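Local coordinates for protein dual specificity phosphatase-like 15 isoform a (Homo sapiens, PDB 1YZ4) that removes phosphate from phosphotyrosine, phosphoserine and phosphothreonine residues of proteins, here as the catalytic domain of a dual-specificity phosphatase, at residues L12-A23 with R81-F92; D50-V58 with H69-I77. The protein carries 1 engineered substitution. All coordinates share one frame; numbering follows the deposited sequence.

Contact 1 (L12-A23 with R81-F92); sequences LPGLYLGNFIDA and RLNGGNCLVHSF. Engineered in segment 81-92: S91 (natural residue Cys). With BOG (octyl beta-D-glucopyranoside), chain C; SO4 (sulfate ion), chain D.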
loop_
_atom_site.group_PDB
_atom_site.type_symbol
_atom_site.label_atom_id
_atom_site.label_comp_id
_atom_site.label_asym_id
_atom_site.label_seq_id
_atom_site.Cartn_x
_atom_site.Cartn_y
_atom_site.Cartn_z
ATOM N N LEU A 12 -8.644 0.313 -4.239
ATOM C CA LEU A 12 -8.784 0.437 -5.678
ATOM C C LEU A 12 -8.923 -0.992 -6.187
ATOM O O LEU A 12 -8.456 -1.929 -5.538
ATOM C CB LEU A 12 -7.505 1.052 -6.252
ATOM C CG LEU A 12 -7.450 2.301 -7.128
ATOM C CD1 LEU A 12 -8.177 3.464 -6.479
ATOM C CD2 LEU A 12 -5.981 2.651 -7.350
ATOM N N PRO A 13 -9.577 -1.182 -7.342
ATOM C CA PRO A 13 -9.719 -2.545 -7.870
ATOM C C PRO A 13 -8.329 -3.196 -7.860
ATOM O O PRO A 13 -7.375 -2.641 -8.416
ATOM C CB PRO A 13 -10.230 -2.315 -9.297
ATOM C CG PRO A 13 -11.030 -1.027 -9.168
ATOM C CD PRO A 13 -10.150 -0.180 -8.263
ATOM N N GLY A 14 -8.215 -4.348 -7.203
ATOM C CA GLY A 14 -6.941 -5.040 -7.129
ATOM C C GLY A 14 -5.965 -4.557 -6.060
ATOM O O GLY A 14 -4.831 -5.046 -6.005
ATOM N N LEU A 15 -6.381 -3.624 -5.203
ATOM C CA LEU A 15 -5.492 -3.107 -4.150
ATOM C C LEU A 15 -6.179 -2.974 -2.788
ATOM O O LEU A 15 -7.256 -2.389 -2.685
ATOM C CB LEU A 15 -4.932 -1.744 -4.572
ATOM C CG LEU A 15 -3.967 -1.055 -3.610
ATOM C CD1 LEU A 15 -2.782 -1.960 -3.322
ATOM C CD2 LEU A 15 -3.506 0.260 -4.225
ATOM N N TYR A 16 -5.552 -3.502 -1.739
ATOM C CA TYR A 16 -6.136 -3.438 -0.400
ATOM C C TYR A 16 -5.169 -3.025 0.703
ATOM O O TYR A 16 -3.951 -3.181 0.581
ATOM C CB TYR A 16 -6.742 -4.787 -0.003
ATOM C CG TYR A 16 -7.859 -5.270 -0.894
ATOM C CD1 TYR A 16 -7.590 -5.801 -2.154
ATOM C CD2 TYR A 16 -9.188 -5.207 -0.474
ATOM C CE1 TYR A 16 -8.614 -6.262 -2.974
ATOM C CE2 TYR A 16 -10.217 -5.665 -1.284
ATOM C CZ TYR A 16 -9.919 -6.193 -2.532
ATOM O OH TYR A 16 -10.923 -6.673 -3.330
ATOM N N LEU A 17 -5.743 -2.510 1.789
ATOM C CA LEU A 17 -4.995 -2.080 2.964
ATOM C C LEU A 17 -5.430 -2.938 4.141
ATOM O O LEU A 17 -6.614 -3.248 4.284
ATOM C CB LEU A 17 -5.280 -0.607 3.270
ATOM C CG LEU A 17 -4.368 0.440 2.621
ATOM C CD1 LEU A 17 -4.890 1.837 2.899
ATOM C CD2 LEU A 17 -2.955 0.286 3.174
ATOM N N GLY A 18 -4.480 -3.332 4.980
ATOM C CA GLY A 18 -4.836 -4.152 6.123
ATOM C C GLY A 18 -3.816 -4.168 7.247
ATOM O O GLY A 18 -2.761 -3.545 7.160
ATOM N N ASN A 19 -4.153 -4.890 8.309
ATOM C CA ASN A 19 -3.301 -5.023 9.479
ATOM C C ASN A 19 -2.804 -6.467 9.546
ATOM O O ASN A 19 -3.166 -7.291 8.700
ATOM C CB ASN A 19 -4.104 -4.702 10.733
ATOM C CG ASN A 19 -5.385 -5.508 10.812
ATOM O OD1 ASN A 19 -5.379 -6.733 10.633
ATOM N ND2 ASN A 19 -6.495 -4.827 11.076
ATOM N N PHE A 20 -2.003 -6.772 10.565
ATOM C CA PHE A 20 -1.433 -8.108 10.740
ATOM C C PHE A 20 -2.478 -9.221 10.818
ATOM O O PHE A 20 -2.207 -10.365 10.451
ATOM C CB PHE A 20 -0.537 -8.134 11.981
ATOM C CG PHE A 20 -1.284 -8.301 13.276
ATOM C CD1 PHE A 20 -1.325 -9.539 13.915
ATOM C CD2 PHE A 20 -1.936 -7.224 13.864
ATOM C CE1 PHE A 20 -2.001 -9.697 15.119
ATOM C CE2 PHE A 20 -2.615 -7.373 15.070
ATOM C CZ PHE A 20 -2.647 -8.609 15.699
ATOM N N ILE A 21 -3.671 -8.894 11.296
ATOM C CA ILE A 21 -4.736 -9.883 11.389
ATOM C C ILE A 21 -5.324 -10.194 10.012
ATOM O O ILE A 21 -5.559 -11.357 9.685
ATOM C CB ILE A 21 -5.844 -9.404 12.354
ATOM C CG1 ILE A 21 -5.378 -9.626 13.794
ATOM C CG2 ILE A 21 -7.153 -10.138 12.082
ATOM C CD1 ILE A 21 -6.314 -9.078 14.834
ATOM N N ASP A 22 -5.556 -9.164 9.202
ATOM C CA ASP A 22 -6.098 -9.377 7.860
ATOM C C ASP A 22 -5.110 -10.185 7.009
ATOM O O ASP A 22 -5.504 -11.022 6.193
ATOM C CB ASP A 22 -6.374 -8.040 7.166
ATOM C CG ASP A 22 -7.288 -7.133 7.970
ATOM O OD1 ASP A 22 -8.343 -7.609 8.432
ATOM O OD2 ASP A 22 -6.954 -5.939 8.127
ATOM N N ALA A 23 -3.823 -9.925 7.212
ATOM C CA ALA A 23 -2.759 -10.597 6.477
ATOM C C ALA A 23 -2.741 -12.117 6.664
ATOM O O ALA A 23 -2.173 -12.832 5.837
ATOM C CB ALA A 23 -1.413 -10.012 6.885
ATOM N N ARG A 81 -1.416 -5.616 -10.396
ATOM C CA ARG A 81 -2.718 -5.163 -10.874
ATOM C C ARG A 81 -2.936 -5.336 -12.383
ATOM O O ARG A 81 -3.930 -5.921 -12.814
ATOM C CB ARG A 81 -2.940 -3.689 -10.502
ATOM C CG ARG A 81 -2.894 -3.405 -9.020
ATOM C CD ARG A 81 -3.285 -1.966 -8.730
ATOM N NE ARG A 81 -4.679 -1.705 -9.080
ATOM C CZ ARG A 81 -5.097 -0.625 -9.737
ATOM N NH1 ARG A 81 -4.228 0.303 -10.122
ATOM N NH2 ARG A 81 -6.387 -0.468 -9.996
ATOM N N LEU A 82 -2.003 -4.837 -13.181
ATOM C CA LEU A 82 -2.142 -4.917 -14.626
ATOM C C LEU A 82 -2.029 -6.337 -15.170
ATOM O O LEU A 82 -2.305 -6.576 -16.347
ATOM C CB LEU A 82 -1.124 -3.996 -15.306
ATOM C CG LEU A 82 -1.044 -2.560 -14.763
ATOM C CD1 LEU A 82 -0.272 -1.714 -15.754
ATOM C CD2 LEU A 82 -2.434 -1.972 -14.545
ATOM N N ASN A 83 -1.641 -7.279 -14.315
ATOM C CA ASN A 83 -1.523 -8.669 -14.731
ATOM C C ASN A 83 -2.609 -9.539 -14.110
ATOM O O ASN A 83 -2.452 -10.758 -13.996
ATOM C CB ASN A 83 -0.142 -9.219 -14.385
ATOM C CG ASN A 83 0.929 -8.751 -15.356
ATOM O OD1 ASN A 83 0.943 -9.147 -16.526
ATOM N ND2 ASN A 83 1.831 -7.897 -14.875
ATOM N N GLY A 84 -3.705 -8.901 -13.702
ATOM C CA GLY A 84 -4.840 -9.619 -13.140
ATOM C C GLY A 84 -4.767 -10.168 -11.725
ATOM O O GLY A 84 -5.493 -11.105 -11.395
ATOM N N GLY A 85 -3.913 -9.599 -10.879
ATOM C CA GLY A 85 -3.817 -10.083 -9.512
ATOM C C GLY A 85 -4.474 -9.137 -8.523
ATOM O O GLY A 85 -5.189 -8.217 -8.915
ATOM N N ASN A 86 -4.252 -9.379 -7.234
ATOM C CA ASN A 86 -4.799 -8.525 -6.186
ATOM C C ASN A 86 -3.745 -8.363 -5.105
ATOM O O ASN A 86 -3.239 -9.349 -4.561
ATOM C CB ASN A 86 -6.069 -9.126 -5.586
ATOM C CG ASN A 86 -7.222 -9.131 -6.559
ATOM O OD1 ASN A 86 -7.334 -10.020 -7.399
ATOM N ND2 ASN A 86 -8.081 -8.126 -6.459
ATOM N N CYS A 87 -3.418 -7.116 -4.788
ATOM C CA CYS A 87 -2.393 -6.865 -3.791
ATOM C C CYS A 87 -2.878 -6.281 -2.479
ATOM O O CYS A 87 -3.621 -5.298 -2.454
ATOM C CB CYS A 87 -1.302 -5.954 -4.365
ATOM S SG CYS A 87 0.092 -5.679 -3.228
ATOM N N LEU A 88 -2.447 -6.908 -1.390
ATOM C CA LEU A 88 -2.778 -6.439 -0.052
ATOM C C LEU A 88 -1.515 -5.868 0.582
ATOM O O LEU A 88 -0.522 -6.573 0.735
ATOM C CB LEU A 88 -3.292 -7.583 0.837
ATOM C CG LEU A 88 -3.084 -7.360 2.349
ATOM C CD1 LEU A 88 -3.993 -6.240 2.843
ATOM C CD2 LEU A 88 -3.375 -8.639 3.118
ATOM N N VAL A 89 -1.542 -4.590 0.931
ATOM C CA VAL A 89 -0.390 -3.994 1.597
ATOM C C VAL A 89 -0.788 -3.878 3.071
ATOM O O VAL A 89 -1.857 -3.348 3.391
ATOM C CB VAL A 89 -0.057 -2.588 1.040
ATOM C CG1 VAL A 89 1.234 -2.078 1.672
ATOM C CG2 VAL A 89 0.074 -2.640 -0.484
ATOM N N HIS A 90 0.059 -4.375 3.967
ATOM C CA HIS A 90 -0.260 -4.313 5.387
ATOM C C HIS A 90 0.911 -3.999 6.313
ATOM O O HIS A 90 2.080 -4.216 5.979
ATOM C CB HIS A 90 -0.892 -5.636 5.824
ATOM C CG HIS A 90 0.083 -6.766 5.905
ATOM N ND1 HIS A 90 0.898 -6.968 6.999
ATOM C CD2 HIS A 90 0.393 -7.743 5.020
ATOM C CE1 HIS A 90 1.666 -8.024 6.786
ATOM N NE2 HIS A 90 1.379 -8.512 5.593
ATOM N N SER A 91 0.559 -3.473 7.482
ATOM C CA SER A 91 1.499 -3.143 8.549
ATOM C C SER A 91 0.729 -3.522 9.810
ATOM O O SER A 91 -0.506 -3.588 9.782
ATOM C CB SER A 91 1.881 -1.657 8.526
ATOM O OG SER A 91 0.818 -0.846 8.060
ATOM N N PHE A 92 1.442 -3.771 10.904
ATOM C CA PHE A 92 0.806 -4.231 12.140
ATOM C C PHE A 92 -0.531 -3.639 12.578
ATOM O O PHE A 92 -1.513 -4.371 12.709
ATOM C CB PHE A 92 1.774 -4.146 13.325
ATOM C CG PHE A 92 1.459 -5.134 14.418
ATOM C CD1 PHE A 92 1.750 -6.488 14.253
ATOM C CD2 PHE A 92 0.825 -4.728 15.585
ATOM C CE1 PHE A 92 1.411 -7.426 15.237
ATOM C CE2 PHE A 92 0.482 -5.658 16.571
ATOM C CZ PHE A 92 0.776 -7.009 16.393
HETATM C C1 BOG C . 4.022 -4.320 17.990
HETATM O O1 BOG C . 3.887 -4.377 19.414
HETATM C C2 BOG C . 3.945 -2.838 17.524
HETATM O O2 BOG C . 2.697 -2.279 17.891
HETATM C C3 BOG C . 4.109 -2.775 16.003
HETATM O O3 BOG C . 4.061 -1.431 15.567
HETATM C C4 BOG C . 5.459 -3.382 15.644
HETATM O O4 BOG C . 5.632 -3.334 14.240
HETATM C C5 BOG C . 5.520 -4.855 16.137
HETATM O O5 BOG C . 5.305 -4.878 17.572
HETATM C C6 BOG C . 6.885 -5.466 15.822
HETATM O O6 BOG C . 6.994 -6.766 16.379
HETATM C "C1'" BOG C . 3.540 -5.662 19.950
HETATM C "C2'" BOG C . 2.461 -5.398 20.979
HETATM C "C3'" BOG C . 1.134 -5.232 20.269
HETATM C "C4'" BOG C . -0.019 -4.930 21.210
HETATM C "C5'" BOG C . -1.340 -4.779 20.447
HETATM C "C6'" BOG C . -1.234 -3.864 19.234
HETATM C "C7'" BOG C . -2.557 -3.767 18.521
HETATM C "C8'" BOG C . -2.444 -2.868 17.319
HETATM S S SO4 D . 1.162 0.482 11.245
HETATM O O1 SO4 D . 1.544 -0.534 12.217
HETATM O O2 SO4 D . 2.334 0.903 10.486
HETATM O O3 SO4 D . 0.164 -0.046 10.340
HETATM O O4 SO4 D . 0.587 1.646 11.904
#

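Contact 2 (D50-V58 with H69-I77); sequences DITYLRIPV and HFKECINFI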
loop_
_atom_site.group_PDB
_atom_site.type_symbol
_atom_site.label_atom_id
_atom_site.label_comp_id
_atom_site.label_asym_id
_atom_site.label_seq_id
_atom_site.Cartn_x
_atom_site.Cartn_y
_atom_site.Cartn_z
ATOM N N ASP A 50 0.962 -19.889 -2.215
ATOM C CA ASP A 50 0.228 -19.340 -3.342
ATOM C C ASP A 50 0.063 -17.829 -3.293
ATOM O O ASP A 50 -0.908 -17.282 -3.828
ATOM C CB ASP A 50 -1.139 -20.016 -3.441
ATOM C CG ASP A 50 -1.039 -21.525 -3.350
ATOM O OD1 ASP A 50 -0.209 -22.105 -4.081
ATOM O OD2 ASP A 50 -1.786 -22.128 -2.545
ATOM N N ILE A 51 1.008 -17.160 -2.639
ATOM C CA ILE A 51 1.001 -15.705 -2.552
ATOM C C ILE A 51 2.431 -15.205 -2.727
ATOM O O ILE A 51 3.370 -15.760 -2.163
ATOM C CB ILE A 51 0.432 -15.191 -1.190
ATOM C CG1 ILE A 51 -1.066 -15.519 -1.088
ATOM C CG2 ILE A 51 0.627 -13.679 -1.074
ATOM C CD1 ILE A 51 -1.753 -14.978 0.165
ATOM N N THR A 52 2.596 -14.163 -3.527
ATOM C CA THR A 52 3.916 -13.603 -3.761
ATOM C C THR A 52 4.131 -12.444 -2.797
ATOM O O THR A 52 3.378 -11.475 -2.799
ATOM C CB THR A 52 4.048 -13.116 -5.205
ATOM O OG1 THR A 52 3.697 -14.184 -6.090
ATOM C CG2 THR A 52 5.477 -12.683 -5.495
ATOM N N TYR A 53 5.159 -12.557 -1.966
ATOM C CA TYR A 53 5.442 -11.526 -0.983
ATOM C C TYR A 53 6.584 -10.598 -1.328
ATOM O O TYR A 53 7.511 -10.937 -2.068
ATOM C CB TYR A 53 5.774 -12.142 0.382
ATOM C CG TYR A 53 4.624 -12.785 1.108
ATOM C CD1 TYR A 53 4.110 -14.008 0.688
ATOM C CD2 TYR A 53 4.064 -12.181 2.236
ATOM C CE1 TYR A 53 3.069 -14.622 1.372
ATOM C CE2 TYR A 53 3.015 -12.788 2.934
ATOM C CZ TYR A 53 2.524 -14.008 2.494
ATOM O OH TYR A 53 1.485 -14.616 3.153
ATOM N N LEU A 54 6.502 -9.413 -0.748
ATOM C CA LEU A 54 7.526 -8.409 -0.888
ATOM C C LEU A 54 7.711 -7.990 0.565
ATOM O O LEU A 54 6.770 -7.502 1.203
ATOM C CB LEU A 54 7.032 -7.234 -1.733
ATOM C CG LEU A 54 8.149 -6.263 -2.120
ATOM C CD1 LEU A 54 9.160 -7.001 -2.984
ATOM C CD2 LEU A 54 7.577 -5.062 -2.864
ATOM N N ARG A 55 8.903 -8.218 1.103
ATOM C CA ARG A 55 9.183 -7.859 2.484
ATOM C C ARG A 55 9.867 -6.504 2.600
ATOM O O ARG A 55 10.886 -6.249 1.956
ATOM C CB ARG A 55 10.042 -8.935 3.150
ATOM C CG ARG A 55 9.264 -10.162 3.610
ATOM C CD ARG A 55 10.210 -11.294 4.018
ATOM N NE ARG A 55 9.510 -12.431 4.612
ATOM C CZ ARG A 55 10.071 -13.616 4.842
ATOM N NH1 ARG A 55 11.345 -13.823 4.522
ATOM N NH2 ARG A 55 9.365 -14.591 5.407
ATOM N N ILE A 56 9.278 -5.642 3.420
ATOM C CA ILE A 56 9.789 -4.300 3.668
ATOM C C ILE A 56 9.932 -4.162 5.188
ATOM O O ILE A 56 8.970 -3.842 5.886
ATOM C CB ILE A 56 8.809 -3.230 3.138
ATOM C CG1 ILE A 56 8.600 -3.417 1.630
ATOM C CG2 ILE A 56 9.352 -1.834 3.426
ATOM C CD1 ILE A 56 9.875 -3.255 0.775
ATOM N N PRO A 57 11.145 -4.405 5.710
ATOM C CA PRO A 57 11.489 -4.340 7.136
ATOM C C PRO A 57 11.630 -2.923 7.657
ATOM O O PRO A 57 12.740 -2.435 7.844
ATOM C CB PRO A 57 12.806 -5.098 7.192
ATOM C CG PRO A 57 13.473 -4.618 5.927
ATOM C CD PRO A 57 12.346 -4.682 4.899
ATOM N N VAL A 58 10.504 -2.274 7.914
ATOM C CA VAL A 58 10.518 -0.900 8.390
ATOM C C VAL A 58 9.607 -0.703 9.595
ATOM O O VAL A 58 8.489 -1.216 9.635
ATOM C CB VAL A 58 10.081 0.056 7.254
ATOM C CG1 VAL A 58 9.774 1.430 7.801
ATOM C CG2 VAL A 58 11.177 0.139 6.209
ATOM N N HIS A 69 11.645 2.894 -0.307
ATOM C CA HIS A 69 11.000 1.694 -0.829
ATOM C C HIS A 69 9.783 1.979 -1.713
ATOM O O HIS A 69 9.133 1.053 -2.197
ATOM C CB HIS A 69 10.593 0.763 0.319
ATOM C CG HIS A 69 11.743 0.291 1.153
ATOM N ND1 HIS A 69 12.246 1.019 2.211
ATOM C CD2 HIS A 69 12.494 -0.836 1.082
ATOM C CE1 HIS A 69 13.254 0.360 2.756
ATOM N NE2 HIS A 69 13.426 -0.768 2.090
ATOM N N PHE A 70 9.489 3.258 -1.929
ATOM C CA PHE A 70 8.359 3.660 -2.758
ATOM C C PHE A 70 8.396 3.099 -4.180
ATOM O O PHE A 70 7.413 2.528 -4.658
ATOM C CB PHE A 70 8.274 5.191 -2.844
ATOM C CG PHE A 70 7.751 5.856 -1.590
ATOM C CD1 PHE A 70 7.422 5.107 -0.461
ATOM C CD2 PHE A 70 7.570 7.237 -1.552
ATOM C CE1 PHE A 70 6.918 5.720 0.684
ATOM C CE2 PHE A 70 7.066 7.864 -0.409
ATOM C CZ PHE A 70 6.738 7.100 0.712
ATOM N N LYS A 71 9.528 3.270 -4.856
ATOM C CA LYS A 71 9.665 2.808 -6.229
ATOM C C LYS A 71 9.385 1.319 -6.378
ATOM O O LYS A 71 8.533 0.905 -7.164
ATOM C CB LYS A 71 11.070 3.113 -6.754
ATOM C CG LYS A 71 11.249 2.757 -8.223
ATOM C CD LYS A 71 12.710 2.782 -8.663
ATOM C CE LYS A 71 13.336 4.159 -8.542
ATOM N NZ LYS A 71 14.747 4.153 -9.035
ATOM N N GLU A 72 10.108 0.513 -5.614
ATOM C CA GLU A 72 9.934 -0.925 -5.692
ATOM C C GLU A 72 8.517 -1.382 -5.313
ATOM O O GLU A 72 7.982 -2.288 -5.940
ATOM C CB GLU A 72 10.987 -1.621 -4.823
ATOM C CG GLU A 72 10.845 -1.374 -3.328
ATOM C CD GLU A 72 12.074 -1.812 -2.552
ATOM O OE1 GLU A 72 12.473 -2.990 -2.675
ATOM O OE2 GLU A 72 12.643 -0.977 -1.822
ATOM N N CYS A 73 7.908 -0.757 -4.307
ATOM C CA CYS A 73 6.559 -1.141 -3.902
ATOM C C CYS A 73 5.542 -0.798 -4.983
ATOM O O CYS A 73 4.659 -1.601 -5.310
ATOM C CB CYS A 73 6.153 -0.440 -2.595
ATOM S SG CYS A 73 6.903 -1.087 -1.067
ATOM N N ILE A 74 5.663 0.402 -5.536
ATOM C CA ILE A 74 4.743 0.830 -6.573
ATOM C C ILE A 74 4.873 -0.040 -7.823
ATOM O O ILE A 74 3.885 -0.310 -8.502
ATOM C CB ILE A 74 4.979 2.309 -6.925
ATOM C CG1 ILE A 74 4.534 3.180 -5.747
ATOM C CG2 ILE A 74 4.240 2.677 -8.199
ATOM C CD1 ILE A 74 4.773 4.666 -5.934
ATOM N N ASN A 75 6.089 -0.489 -8.116
ATOM C CA ASN A 75 6.310 -1.325 -9.284
ATOM C C ASN A 75 5.716 -2.696 -9.049
ATOM O O ASN A 75 5.135 -3.294 -9.951
ATOM C CB ASN A 75 7.804 -1.423 -9.594
ATOM C CG ASN A 75 8.277 -0.303 -10.514
ATOM O OD1 ASN A 75 8.219 -0.423 -11.737
ATOM N ND2 ASN A 75 8.726 0.802 -9.926
ATOM N N PHE A 76 5.859 -3.180 -7.821
ATOM C CA PHE A 76 5.325 -4.478 -7.426
ATOM C C PHE A 76 3.799 -4.440 -7.583
ATOM O O PHE A 76 3.205 -5.265 -8.282
ATOM C CB PHE A 76 5.701 -4.749 -5.967
ATOM C CG PHE A 76 5.279 -6.105 -5.460
ATOM C CD1 PHE A 76 5.986 -7.251 -5.817
ATOM C CD2 PHE A 76 4.213 -6.225 -4.577
ATOM C CE1 PHE A 76 5.643 -8.500 -5.292
ATOM C CE2 PHE A 76 3.856 -7.472 -4.043
ATOM C CZ PHE A 76 4.574 -8.611 -4.399
ATOM N N ILE A 77 3.173 -3.461 -6.937
ATOM C CA ILE A 77 1.722 -3.308 -6.991
ATOM C C ILE A 77 1.173 -3.185 -8.408
ATOM O O ILE A 77 0.209 -3.860 -8.773
ATOM C CB ILE A 77 1.271 -2.073 -6.185
ATOM C CG1 ILE A 77 1.498 -2.331 -4.689
ATOM C CG2 ILE A 77 -0.204 -1.760 -6.473
ATOM C CD1 ILE A 77 1.434 -1.077 -3.829
#

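Contact 1 (L12-A23 with R81-F92)
F20 holds its CG between its own backbone N and carbonyl carbon (chi1 81°), while F92 places CG roughly anti to its backbone N (chi1 -154°); the side chains run alongside each other in the same direction and the rings stack face to face, offset. Their centroids are 4.0 Å apart and their planes only 7° from parallel. F20 N donates to F92 O at 3.3 Å, so backbone and rings tie the same two residues; the glucoside covers the other face of F92. At the far end R81 bends at chi3, which brings its guanidinium side-on to P13: NE and NH2 both reach P13 O at 2.9 Å, with the oxygen close to the guanidinium plane. L12 CD2 covers one face of that group, and Y105 takes NH1. Strands 15-18 and 87-91 run parallel between these ends, neighbours in the central sheet of the protein tyrosine phosphatase fold, and strand 87-91 leads into the phosphate-binding loop. Y16 N donates to C87 O at 2.7 Å and Y16 O accepts from V89 N, so one tyrosine backbone is bonded to the residues on both sides of L88. Beyond the strand, N19 OD1 accepts from D22 N in an Asx motif, and D22 OD2 in turn accepts from N19 N while its OD1 meets Q28. This turn brings A23 CB over the centre of the H90 ring, 3.4 Å from its centroid. S91, engineered in place of the cysteine predicted to form the phosphocysteine intermediate, donates from OG to sulfate O3; A93, I95, S96 and R97 also bind this ion.

Contact 2 (D50-V58 with H69-I77)
L54 and F76 meet at the middle of a strand-on-helix layer, the first half of a beta-alpha-beta crossover that leaves edge strand 52-56, runs back along helix 70-82 and re-enters the sheet as strand 87-91. The axes of strand 52-56 and helix 70-77 approach to 10.4 Å and run nearly antiparallel, at 167°. L54 CB stands over the centre of the F76 ring, 3.8 Å from its centroid and 9° off the ring normal. Its CD2 reaches back along the phenylalanine to F76 CG at 3.6 Å, the two side chains running alongside each other with opposed directions. F76 extends toward the strand because its CG lies anti to the backbone N (chi1 -176°). That brings CZ up to the backbone, where T52 O sits at the ring edge, in plane, 3.5 Å from F76 CZ.

One helical turn nearer the start of the helix, I56 CG1 rests on C73 SG at 3.9 Å. The methyl branch CG2 of the same isoleucine lies over one face of the H69 imidazole, nearer its border than its middle, and CD1, at the end of the CG1 branch, approaches CD2 of the H69 ring at 3.6 Å. V58 CG2 adds a contact to H69 CE1 at 4.0 Å, so two aliphatic residues line this histidine.

Outside this first shell, strand 52-56 is positioned by backbone bonds to strand 36-40 and T35 just before it: T52 pairs with T35 and I37, L54 with I37 and S39, and I56 with S39, while I38 touches F76. C73 touches I101, and I74 touches Y105 and helix 145-157. Past the strand, V58 O accepts a hydrogen bond from R97 NH1, and NE of that same arginine binds the sulfate.

How the contacts relate
Both contacts use helix 70-82 and the same sheet, but contact 1 joins the inner strands 15-18 and 87-91, with a buried middle and more exposed ends, whereas contact 2 lies at edge strand 52-56, where I56, V58 and C73 are buried and T52 is exposed. In contact 1 the strands are joined mainly by backbone hydrogen bonds, with an arginine grip and a ring stack at its ends; contact 2 joins a strand to a helix through apolar and CH-pi packing. The bound sulfate and glucoside lie at one end of contact 1. I77, one helical turn after C73, packs on L15, C87 and V89; C87 SG also reaches F76.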